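Side-chain contacts in GrgF (Penicillium sp. sh18, PDB 6LZH), which acts as a polyketide transferase in the biosynthesis of gregatin A, a fungal polyketide with an alkylated furanone core: residues 60-65 and 101-106; 64-69 and 92-97. All coordinates share one frame; numbering follows the deposited sequence.

Interaction 1. Residues 60-65 and 101-106; sequences GITCLL and NPLVNE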
ATOM      1  N   GLY A  60      30.685  -4.456 -17.976  1.00 19.40           N
ATOM      2  CA  GLY A  60      30.681  -5.707 -17.246  1.00 20.13           C
ATOM      3  C   GLY A  60      29.472  -5.970 -16.379  1.00 19.97           C
ATOM      4  O   GLY A  60      29.481  -6.942 -15.607  1.00 19.94           O
ATOM      5  N   ILE A  61      28.419  -5.166 -16.482  1.00 17.60           N
ATOM      6  CA  ILE A  61      27.231  -5.350 -15.653  1.00 16.17           C
ATOM      7  C   ILE A  61      26.096  -5.890 -16.511  1.00 16.52           C
ATOM      8  O   ILE A  61      25.685  -5.240 -17.481  1.00 16.66           O
ATOM      9  CB  ILE A  61      26.801  -4.041 -14.973  1.00 16.19           C
ATOM     10  CG1 ILE A  61      27.908  -3.522 -14.061  1.00 17.64           C
ATOM     11  CG2 ILE A  61      25.488  -4.268 -14.207  1.00 15.99           C
ATOM     12  CD1 ILE A  61      27.808  -2.024 -13.805  1.00 21.43           C
ATOM     13  N   THR A  62      25.554  -7.051 -16.123  1.00 17.14           N
ATOM     14  CA  THR A  62      24.385  -7.609 -16.802  1.00 15.88           C
ATOM     15  C   THR A  62      23.125  -6.862 -16.384  1.00 17.47           C
ATOM     16  O   THR A  62      22.800  -6.792 -15.194  1.00 18.49           O
ATOM     17  CB  THR A  62      24.245  -9.106 -16.498  1.00 16.18           C
ATOM     18  OG1 THR A  62      25.342  -9.819 -17.081  1.00 19.11           O
ATOM     19  CG2 THR A  62      22.972  -9.660 -17.103  1.00 18.55           C
ATOM     20  N   CYS A  63      22.399  -6.313 -17.358  1.00 17.70           N
ATOM     21  CA  CYS A  63      21.249  -5.470 -17.063  1.00 16.36           C
ATOM     22  C   CYS A  63      19.941  -6.132 -17.484  1.00 19.86           C
ATOM     23  O   CYS A  63      19.851  -6.755 -18.550  1.00 18.16           O
ATOM     24  CB  CYS A  63      21.388  -4.098 -17.755  1.00 15.05           C
ATOM     25  SG  CYS A  63      22.828  -3.168 -17.156  1.00 20.27           S
ATOM     26  N   LEU A  64      18.944  -6.012 -16.607  1.00 12.15           N
ATOM     27  CA  LEU A  64      17.560  -6.405 -16.861  1.00 15.50           C
ATOM     28  C   LEU A  64      16.723  -5.133 -16.935  1.00 17.44           C
ATOM     29  O   LEU A  64      16.702  -4.336 -15.987  1.00 15.57           O
ATOM     30  CB  LEU A  64      17.020  -7.323 -15.754  1.00 15.00           C
ATOM     31  CG  LEU A  64      15.519  -7.645 -15.857  1.00 17.21           C
ATOM     32  CD1 LEU A  64      15.171  -8.449 -17.150  1.00 17.81           C
ATOM     33  CD2 LEU A  64      15.028  -8.369 -14.615  1.00 19.42           C
ATOM     34  N   LEU A  65      16.054  -4.928 -18.061  1.00 15.18           N
ATOM     35  CA  LEU A  65      15.208  -3.759 -18.267  1.00 17.44           C
ATOM     36  C   LEU A  65      13.833  -4.272 -18.651  1.00 18.72           C
ATOM     37  O   LEU A  65      13.694  -4.926 -19.687  1.00 23.68           O
ATOM     38  CB  LEU A  65      15.807  -2.878 -19.374  1.00 17.44           C
ATOM     39  CG  LEU A  65      15.095  -1.635 -19.850  1.00 21.59           C
ATOM     40  CD1 LEU A  65      14.721  -0.801 -18.653  1.00 20.79           C
ATOM     41  CD2 LEU A  65      15.994  -0.846 -20.836  1.00 18.99           C
ATOM     42  N   ASN A 101      20.363 -16.692 -13.120  1.00 28.27           N
ATOM     43  CA  ASN A 101      21.205 -16.565 -14.304  1.00 31.41           C
ATOM     44  C   ASN A 101      22.663 -16.823 -13.926  1.00 26.90           C
ATOM     45  O   ASN A 101      23.183 -16.174 -13.011  1.00 28.24           O
ATOM     46  CB  ASN A 101      21.044 -15.177 -14.923  1.00 27.86           C
ATOM     47  CG  ASN A 101      21.586 -15.093 -16.335  1.00 29.87           C
ATOM     48  OD1 ASN A 101      22.754 -15.399 -16.591  1.00 28.44           O
ATOM     49  ND2 ASN A 101      20.742 -14.664 -17.264  1.00 26.80           N
ATOM     50  N   PRO A 102      23.350 -17.753 -14.598  1.00 31.06           N
ATOM     51  CA  PRO A 102      24.745 -18.054 -14.225  1.00 26.28           C
ATOM     52  C   PRO A 102      25.715 -16.925 -14.524  1.00 25.49           C
ATOM     53  O   PRO A 102      26.863 -16.980 -14.060  1.00 25.90           O
ATOM     54  CB  PRO A 102      25.081 -19.310 -15.052  1.00 33.51           C
ATOM     55  CG  PRO A 102      23.841 -19.648 -15.864  1.00 33.59           C
ATOM     56  CD  PRO A 102      22.926 -18.458 -15.820  1.00 31.69           C
ATOM     57  N   LEU A 103      25.305 -15.909 -15.284  1.00 23.41           N
ATOM     58  CA  LEU A 103      26.127 -14.720 -15.457  1.00 24.94           C
ATOM     59  C   LEU A 103      26.022 -13.762 -14.276  1.00 22.21           C
ATOM     60  O   LEU A 103      26.785 -12.791 -14.217  1.00 22.98           O
ATOM     61  CB  LEU A 103      25.726 -13.975 -16.744  1.00 26.14           C
ATOM     62  CG  LEU A 103      26.307 -14.466 -18.068  1.00 24.43           C
ATOM     63  CD1 LEU A 103      25.748 -13.650 -19.227  1.00 25.74           C
ATOM     64  CD2 LEU A 103      27.828 -14.434 -18.085  1.00 25.24           C
ATOM     65  N   VAL A 104      25.108 -14.006 -13.340  1.00 21.10           N
ATOM     66  CA  VAL A 104      24.806 -13.059 -12.274  1.00 18.64           C
ATOM     67  C   VAL A 104      25.354 -13.593 -10.958  1.00 24.31           C
ATOM     68  O   VAL A 104      24.918 -14.643 -10.468  1.00 26.05           O
ATOM     69  CB  VAL A 104      23.299 -12.790 -12.169  1.00 23.17           C
ATOM     70  CG1 VAL A 104      23.007 -11.854 -10.996  1.00 21.86           C
ATOM     71  CG2 VAL A 104      22.784 -12.204 -13.461  1.00 24.64           C
ATOM     72  N   ASN A 105      26.315 -12.863 -10.392  1.00 20.51           N
ATOM     73  CA  ASN A 105      26.754 -13.070  -9.020  1.00 21.87           C
ATOM     74  C   ASN A 105      25.665 -12.594  -8.071  1.00 25.05           C
ATOM     75  O   ASN A 105      25.367 -11.398  -8.018  1.00 19.01           O
ATOM     76  CB  ASN A 105      28.058 -12.314  -8.791  1.00 22.82           C
ATOM     77  CG  ASN A 105      28.608 -12.483  -7.387  1.00 23.47           C
ATOM     78  OD1 ASN A 105      27.875 -12.698  -6.423  1.00 21.77           O
ATOM     79  ND2 ASN A 105      29.921 -12.357  -7.267  1.00 24.24           N
ATOM     80  N   GLU A 106      25.097 -13.516  -7.281  1.00 22.26           N
ATOM     81  CA  GLU A 106      23.922 -13.148  -6.504  1.00 26.74           C
ATOM     82  C   GLU A 106      24.239 -12.192  -5.365  1.00 27.59           C
ATOM     83  O   GLU A 106      23.307 -11.662  -4.752  1.00 24.32           O
ATOM     84  CB  GLU A 106      23.229 -14.397  -5.964  1.00 29.38           C
ATOM     85  CG  GLU A 106      24.098 -15.239  -5.065  1.00 34.70           C
ATOM     86  CD  GLU A 106      23.319 -16.353  -4.400  1.00 40.78           C
ATOM     87  OE1 GLU A 106      23.737 -16.807  -3.312  1.00 46.09           O
ATOM     88  OE2 GLU A 106      22.283 -16.761  -4.965  1.00 44.99           O
TER
HETATM   89  O   HOH W   1      27.040 -10.106 -15.021  1.00 21.54           O
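At the start of strand 62-66 in the alpha/beta hydrolase sheet, Thr62 meets Leu103 and Val104 of the type I beta turn Asn101-Val104. Its OG1 comes within 4.2 Å of Leu103 CB, where the two side chains cross at about a right angle. The CG2 methyl makes a looser contact, 4.4 Å from Val104 CG2. This split follows from the first torsion of Thr62 (chi1 -66°), which sets OG1 beside the backbone N and CG2 anti to it.

The polar link is indirect. Thr62 OG1 donates to a water at 2.7 Å, and the same water donates to Leu103 O at 2.8 Å. The two bonds meet at the water at about 105°, close to tetrahedral. Ala28 N donates to OG1 as well, so two partners hold the buried hydroxyl, and its proton goes to the water.

The turn comes just after helix 84-99 and leads into the short strand 104-105, on the way to the central strand 108-114. It is closed by two bonds from Asn101. Val104 N reaches Asn101 O at 2.9 Å, while Asn101 OD1 forms an Asx turn by accepting from Leu103 N at 2.9 Å. The latter bond is fairly straight (160° at the hydrogen) and lies in the amide plane on a lone pair, which fixes how the Asn101 amide is turned.

Phe98 from the end of helix 84-99 packs on both Thr62 and Val104, and Leu103 also rests on Pro27. Arg31 NH1 is hydrogen-bonded to Pro102 O.

Interaction 2. Residues 64-69 and 92-97; sequences LLYDPR and HDAVTW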
ATOM      1  N   LEU A  64      18.944  -6.012 -16.607  1.00 12.15           N
ATOM      2  CA  LEU A  64      17.560  -6.405 -16.861  1.00 15.50           C
ATOM      3  C   LEU A  64      16.723  -5.133 -16.935  1.00 17.44           C
ATOM      4  O   LEU A  64      16.702  -4.336 -15.987  1.00 15.57           O
ATOM      5  CB  LEU A  64      17.020  -7.323 -15.754  1.00 15.00           C
ATOM      6  CG  LEU A  64      15.519  -7.645 -15.857  1.00 17.21           C
ATOM      7  CD1 LEU A  64      15.171  -8.449 -17.150  1.00 17.81           C
ATOM      8  CD2 LEU A  64      15.028  -8.369 -14.615  1.00 19.42           C
ATOM      9  N   LEU A  65      16.054  -4.928 -18.061  1.00 15.18           N
ATOM     10  CA  LEU A  65      15.208  -3.759 -18.267  1.00 17.44           C
ATOM     11  C   LEU A  65      13.833  -4.272 -18.651  1.00 18.72           C
ATOM     12  O   LEU A  65      13.694  -4.926 -19.687  1.00 23.68           O
ATOM     13  CB  LEU A  65      15.807  -2.878 -19.374  1.00 17.44           C
ATOM     14  CG  LEU A  65      15.095  -1.635 -19.850  1.00 21.59           C
ATOM     15  CD1 LEU A  65      14.721  -0.801 -18.653  1.00 20.79           C
ATOM     16  CD2 LEU A  65      15.994  -0.846 -20.836  1.00 18.99           C
ATOM     17  N   TYR A  66      12.817  -3.999 -17.836  1.00 18.64           N
ATOM     18  CA  TYR A  66      11.525  -4.616 -18.104  1.00 18.03           C
ATOM     19  C   TYR A  66      10.371  -3.631 -17.987  1.00 17.01           C
ATOM     20  O   TYR A  66      10.489  -2.568 -17.375  1.00 18.09           O
ATOM     21  CB  TYR A  66      11.300  -5.827 -17.205  1.00 21.96           C
ATOM     22  CG  TYR A  66      11.083  -5.606 -15.724  1.00 23.52           C
ATOM     23  CD1 TYR A  66       9.845  -5.194 -15.233  1.00 21.77           C
ATOM     24  CD2 TYR A  66      12.086  -5.900 -14.814  1.00 24.87           C
ATOM     25  CE1 TYR A  66       9.628  -5.039 -13.891  1.00 23.43           C
ATOM     26  CE2 TYR A  66      11.881  -5.758 -13.444  1.00 28.90           C
ATOM     27  CZ  TYR A  66      10.645  -5.327 -12.988  1.00 26.55           C
ATOM     28  OH  TYR A  66      10.416  -5.180 -11.635  1.00 25.80           O
ATOM     29  N   ASP A  67       9.256  -3.995 -18.634  1.00 16.74           N
ATOM     30  CA  ASP A  67       8.052  -3.178 -18.583  1.00 18.48           C
ATOM     31  C   ASP A  67       7.306  -3.510 -17.301  1.00 18.41           C
ATOM     32  O   ASP A  67       7.043  -4.696 -17.040  1.00 18.65           O
ATOM     33  CB  ASP A  67       7.152  -3.422 -19.807  1.00 15.50           C
ATOM     34  CG  ASP A  67       7.706  -2.796 -21.081  1.00 19.94           C
ATOM     35  OD1 ASP A  67       8.224  -1.668 -21.011  1.00 21.25           O
ATOM     36  OD2 ASP A  67       7.595  -3.407 -22.163  1.00 17.99           O
ATOM     37  N   PRO A  68       7.013  -2.529 -16.453  1.00 16.65           N
ATOM     38  CA  PRO A  68       6.224  -2.807 -15.249  1.00 16.61           C
ATOM     39  C   PRO A  68       4.838  -3.313 -15.619  1.00 18.75           C
ATOM     40  O   PRO A  68       4.405  -3.263 -16.772  1.00 18.75           O
ATOM     41  CB  PRO A  68       6.158  -1.448 -14.538  1.00 18.82           C
ATOM     42  CG  PRO A  68       7.312  -0.665 -15.101  1.00 21.17           C
ATOM     43  CD  PRO A  68       7.450  -1.121 -16.520  1.00 17.55           C
ATOM     44  N   ARG A  69       4.143  -3.830 -14.609  1.00 17.92           N
ATOM     45  CA  ARG A  69       2.773  -4.285 -14.777  1.00 18.63           C
ATOM     46  C   ARG A  69       1.936  -3.261 -15.529  1.00 20.00           C
ATOM     47  O   ARG A  69       1.956  -2.070 -15.207  1.00 15.84           O
ATOM     48  CB  ARG A  69       2.151  -4.534 -13.401  1.00 22.39           C
ATOM     49  CG  ARG A  69       0.870  -5.316 -13.479  1.00 31.07           C
ATOM     50  CD  ARG A  69      -0.351  -4.439 -13.586  1.00 35.81           C
ATOM     51  NE  ARG A  69      -0.686  -3.786 -12.330  1.00 29.14           N
ATOM     52  CZ  ARG A  69      -1.710  -2.953 -12.198  1.00 33.46           C
ATOM     53  NH1 ARG A  69      -1.973  -2.386 -11.021  1.00 33.63           N
ATOM     54  NH2 ARG A  69      -2.465  -2.675 -13.257  1.00 28.99           N
ATOM     55  N   HIS A  92      11.234  -7.505  -6.221  1.00 14.64           N
ATOM     56  CA  HIS A  92      11.663  -8.693  -5.477  1.00 15.97           C
ATOM     57  C   HIS A  92      11.546  -9.952  -6.341  1.00 19.30           C
ATOM     58  O   HIS A  92      12.397 -10.848  -6.280  1.00 18.31           O
ATOM     59  CB  HIS A  92      10.833  -8.882  -4.207  1.00 17.02           C
ATOM     60  CG  HIS A  92      10.681  -7.651  -3.366  1.00 15.72           C
ATOM     61  ND1 HIS A  92      11.653  -6.676  -3.281  1.00 17.29           N
ATOM     62  CD2 HIS A  92       9.661  -7.237  -2.573  1.00 15.91           C
ATOM     63  CE1 HIS A  92      11.244  -5.719  -2.462  1.00 15.92           C
ATOM     64  NE2 HIS A  92      10.041  -6.039  -2.014  1.00 18.91           N
ATOM     65  N   ASP A  93      10.487 -10.046  -7.139  1.00 15.36           N
ATOM     66  CA  ASP A  93      10.345 -11.202  -8.020  1.00 14.73           C
ATOM     67  C   ASP A  93      11.394 -11.166  -9.124  1.00 16.12           C
ATOM     68  O   ASP A  93      11.910 -12.214  -9.542  1.00 17.06           O
ATOM     69  CB  ASP A  93       8.927 -11.243  -8.611  1.00 15.61           C
ATOM     70  CG  ASP A  93       7.862 -11.448  -7.545  1.00 16.85           C
ATOM     71  OD1 ASP A  93       8.224 -11.959  -6.461  1.00 17.04           O
ATOM     72  OD2 ASP A  93       6.670 -11.087  -7.787  1.00 19.93           O
ATOM     73  N   ALA A  94      11.744  -9.969  -9.584  1.00 13.61           N
ATOM     74  CA  ALA A  94      12.810  -9.846 -10.574  1.00 17.54           C
ATOM     75  C   ALA A  94      14.152 -10.292 -10.000  1.00 16.93           C
ATOM     76  O   ALA A  94      14.911 -11.004 -10.667  1.00 18.43           O
ATOM     77  CB  ALA A  94      12.880  -8.400 -11.077  1.00 12.49           C
ATOM     78  N   VAL A  95      14.454  -9.898  -8.755  1.00 17.06           N
ATOM     79  CA  VAL A  95      15.696 -10.335  -8.113  1.00 16.47           C
ATOM     80  C   VAL A  95      15.726 -11.862  -8.010  1.00 22.01           C
ATOM     81  O   VAL A  95      16.737 -12.502  -8.325  1.00 20.02           O
ATOM     82  CB  VAL A  95      15.844  -9.665  -6.731  1.00 16.36           C
ATOM     83  CG1 VAL A  95      16.867 -10.415  -5.852  1.00 17.48           C
ATOM     84  CG2 VAL A  95      16.205  -8.182  -6.862  1.00 15.19           C
ATOM     85  N   THR A  96      14.611 -12.464  -7.581  1.00 18.11           N
ATOM     86  CA  THR A  96      14.496 -13.925  -7.507  1.00 18.70           C
ATOM     87  C   THR A  96      14.816 -14.573  -8.845  1.00 23.16           C
ATOM     88  O   THR A  96      15.607 -15.520  -8.916  1.00 23.05           O
ATOM     89  CB  THR A  96      13.081 -14.306  -7.065  1.00 20.50           C
ATOM     90  OG1 THR A  96      12.853 -13.802  -5.749  1.00 18.46           O
ATOM     91  CG2 THR A  96      12.874 -15.825  -7.092  1.00 18.54           C
ATOM     92  N   TRP A  97      14.184 -14.084  -9.911  1.00 18.67           N
ATOM     93  CA  TRP A  97      14.462 -14.570 -11.261  1.00 22.13           C
ATOM     94  C   TRP A  97      15.935 -14.400 -11.625  1.00 25.97           C
ATOM     95  O   TRP A  97      16.586 -15.336 -12.115  1.00 22.45           O
ATOM     96  CB  TRP A  97      13.575 -13.810 -12.252  1.00 19.28           C
ATOM     97  CG  TRP A  97      13.775 -14.167 -13.673  1.00 22.32           C
ATOM     98  CD1 TRP A  97      13.259 -15.248 -14.328  1.00 24.06           C
ATOM     99  CD2 TRP A  97      14.534 -13.430 -14.643  1.00 23.97           C
ATOM    100  NE1 TRP A  97      13.662 -15.233 -15.653  1.00 23.91           N
ATOM    101  CE2 TRP A  97      14.442 -14.126 -15.865  1.00 24.99           C
ATOM    102  CE3 TRP A  97      15.279 -12.248 -14.593  1.00 24.35           C
ATOM    103  CZ2 TRP A  97      15.074 -13.683 -17.025  1.00 28.17           C
ATOM    104  CZ3 TRP A  97      15.904 -11.803 -15.747  1.00 28.30           C
ATOM    105  CH2 TRP A  97      15.796 -12.520 -16.948  1.00 27.96           C
TER
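Leu64 sets both its methyl groups against the six-membered ring of Trp97, and Tyr66 touches Ala94 one helical turn earlier. Leu64 CD1 and CD2 straddle a single ring carbon: CD1 lies 3.7 Å from Trp97 CZ3, and CD2 is likewise 3.7 Å from Trp97 CZ3. From there CD1 leans to the CH2 side and CD2 to the CE3 side. CD2 also lies 4.1 Å from Ala94 CB, closing the gap between strand and helix where their backbones are nearest, Leu64 CA to Ala94 CA being 8.6 Å. The Ala94 methyl is shared, since Tyr66 CE2 approaches Ala94 CB to 3.7 Å.

The contact joins strand 62-66 to helix 84-99, the helix of the beta-alpha-beta crossover that leads on to strand 108-114 and passes over strand 32-38 in between. The two short segments run roughly antiparallel, at 139°, with axes 11.1 Å apart. No hydrogen bond spans them.

Torsions explain how the strand side chains reach the helix. With CG between the backbone N and the carbonyl carbon (chi1 69°), the Tyr66 ring turns back beside Leu64, whose CG lies in the ring plane at its edge, 4.0 Å from Tyr66 CD2. On the helix, Trp97 extends with CG opposite its backbone N (chi1 178°), bringing the far end of the indole to the leucine.

Further out, Phe13 of strand 9-14 meets Tyr66 edge-to-face and also packs on Trp97 and Ala94, while Val11 touches both Leu64 and Trp97. The same helical turn serves the dimer interface: His92 NE2 is hydrogen-bonded to Tyr213 OH of the second subunit, and Asp93 OD2 forms a salt bridge with Arg161 NH2 of the second subunit.

How the interactions relate
Interactions 1 and 2 start from one strand, 62-66; their segments overlap at Leu64 and Leu65, of which only Leu64 makes contact, in interaction 2, and their centres are 12 Å apart. Thr62, Leu64 and Tyr66, every second residue of the strand, point to the same side, toward helix 84-99 and the turn that follows it. Phe98, which packs in interaction 1, also touches Leu64 and so bridges the two. Interaction 2 lies nearer the middle of the chain, its centre about 12 Å from the chain's centre against about 19 Å for interaction 1. Both lie away from the sodium sites and from the active-site residues Cys115, Asp240 and His269; the chain reaches Cys115 after strand 108-114.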